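Calcium uptake protein 3, mitochondrial (PDB 6AGI) senses matrix calcium through its EF-hands and, as a disulfide-linked heterodimer with MICU1, regulates the mitochondrial calcium uniporter in the central nervous system and skeletal muscle. Local coordinates at residues Y11-S14 and R15-R18. Sequence-based numbering, arbitrary orientation.
Sequences YATS and RERR
E16 folds back along the first turn of its helix and takes the backbone N-H of T13, the N-cap residue, a worked example of an acidic residue at N3 accepting the N-cap N-H. T13 N donates to E16 OE2 at 2.6 Å, a nearly straight bond that meets the carboxylate from above its plane, 42° out of it. With CG beside its own backbone N (chi1 -45°) and the chain extended beyond, the E16 side chain slants across that of T13, its CD 3.6 Å from T13 CB, while its CB rests 3.8 Å from A12 CB. The T13 hydroxyl makes no capping bond; this is the reciprocal half of a capping box without its N-cap side-chain half. Replacing E16 by an alanine would probably leave T13 N without this acceptor and open a gap against T13 CB. Y90 and L157, from helices 90-101 and 147-158, also pack on E16.

Helical bonding begins at once, R17 N to T13 O (2.7 Å) and R18 N to S14 O (2.9 Å). The exposed side is looser: R17, bent at chi3 (-91°), lays one guanidinium face over S14 CA, and its NE makes a weak bond to A12 O (3.4 Å) at the group's edge. The chemistry implies a helix entrance where the carboxylate of the buried E16 takes up the N-cap N-H, its negative charge probably favoured by the helix N-terminus, while the exposed R17 adds a weak bond.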
loop_
_atom_site.group_PDB
_atom_site.type_symbol
_atom_site.label_atom_id
_atom_site.label_comp_id
_atom_site.label_asym_id
_atom_site.label_seq_id
_atom_site.Cartn_x
_atom_site.Cartn_y
_atom_site.Cartn_z
ATOM N N TYR B 11 28.366 -3.405 14.985
ATOM C CA TYR B 11 27.514 -2.445 15.657
ATOM C C TYR B 11 26.448 -1.831 14.740
ATOM O O TYR B 11 25.653 -1.018 15.213
ATOM C CB TYR B 11 28.402 -1.369 16.295
ATOM C CG TYR B 11 29.416 -1.975 17.249
ATOM C CD1 TYR B 11 29.092 -2.215 18.583
ATOM C CD2 TYR B 11 30.684 -2.336 16.810
ATOM C CE1 TYR B 11 30.001 -2.784 19.446
ATOM C CE2 TYR B 11 31.605 -2.903 17.676
ATOM C CZ TYR B 11 31.258 -3.129 18.990
ATOM O OH TYR B 11 32.174 -3.700 19.856
ATOM N N ALA B 12 26.343 -2.262 13.482
ATOM C CA ALA B 12 25.577 -1.552 12.460
ATOM C C ALA B 12 24.421 -2.377 11.899
ATOM O O ALA B 12 24.488 -3.605 11.829
ATOM C CB ALA B 12 26.490 -1.146 11.284
ATOM N N THR B 13 23.372 -1.674 11.474
ATOM C CA THR B 13 22.269 -2.214 10.681
ATOM C C THR B 13 22.736 -2.583 9.281
ATOM O O THR B 13 23.806 -2.145 8.823
ATOM C CB THR B 13 21.127 -1.196 10.627
ATOM O OG1 THR B 13 20.599 -1.033 11.942
ATOM C CG2 THR B 13 20.010 -1.594 9.694
ATOM N N SER B 14 21.945 -3.452 8.628
ATOM C CA SER B 14 22.102 -3.763 7.203
ATOM C C SER B 14 22.337 -2.508 6.366
ATOM O O SER B 14 23.331 -2.404 5.644
ATOM C CB SER B 14 20.859 -4.495 6.700
ATOM O OG SER B 14 20.731 -5.793 7.295
ATOM N N ARG B 15 21.421 -1.541 6.450
ATOM C CA ARG B 15 21.559 -0.337 5.626
ATOM C C ARG B 15 22.851 0.395 5.945
ATOM O O ARG B 15 23.528 0.891 5.041
ATOM C CB ARG B 15 20.369 0.609 5.821
ATOM C CG ARG B 15 19.086 0.049 5.320
ATOM C CD ARG B 15 18.766 0.500 3.902
ATOM N NE ARG B 15 17.775 -0.345 3.230
ATOM C CZ ARG B 15 16.579 -0.678 3.731
ATOM N NH1 ARG B 15 16.193 -0.260 4.943
ATOM N NH2 ARG B 15 15.758 -1.452 3.013
ATOM N N GLU B 16 23.215 0.461 7.228
ATOM C CA GLU B 16 24.456 1.130 7.591
ATOM C C GLU B 16 25.671 0.357 7.085
ATOM O O GLU B 16 26.619 0.965 6.563
ATOM C CB GLU B 16 24.511 1.324 9.109
ATOM C CG GLU B 16 23.186 1.840 9.661
ATOM C CD GLU B 16 23.053 1.791 11.178
ATOM O OE1 GLU B 16 22.348 2.694 11.687
ATOM O OE2 GLU B 16 23.625 0.917 11.860
ATOM N N ARG B 17 25.640 -0.982 7.158
ATOM C CA ARG B 17 26.735 -1.767 6.601
ATOM C C ARG B 17 26.888 -1.541 5.100
ATOM O O ARG B 17 28.014 -1.436 4.593
ATOM C CB ARG B 17 26.529 -3.262 6.857
ATOM C CG ARG B 17 27.003 -3.752 8.231
ATOM C CD ARG B 17 26.647 -5.202 8.529
ATOM N NE ARG B 17 25.383 -5.495 9.198
ATOM C CZ ARG B 17 24.485 -6.372 8.757
ATOM N NH1 ARG B 17 24.705 -7.023 7.623
ATOM N NH2 ARG B 17 23.381 -6.606 9.463
ATOM N N ARG B 18 25.757 -1.451 4.371
ATOM C CA ARG B 18 25.819 -1.279 2.922
ATOM C C ARG B 18 26.270 0.124 2.545
ATOM O O ARG B 18 27.063 0.299 1.604
ATOM C CB ARG B 18 24.467 -1.576 2.297
ATOM C CG ARG B 18 24.478 -1.501 0.771
ATOM C CD ARG B 18 23.424 -2.412 0.125
ATOM N NE ARG B 18 23.330 -2.233 -1.322
ATOM C CZ ARG B 18 23.846 -3.101 -2.197
ATOM N NH1 ARG B 18 24.483 -4.174 -1.740
ATOM N NH2 ARG B 18 23.754 -2.896 -3.516
#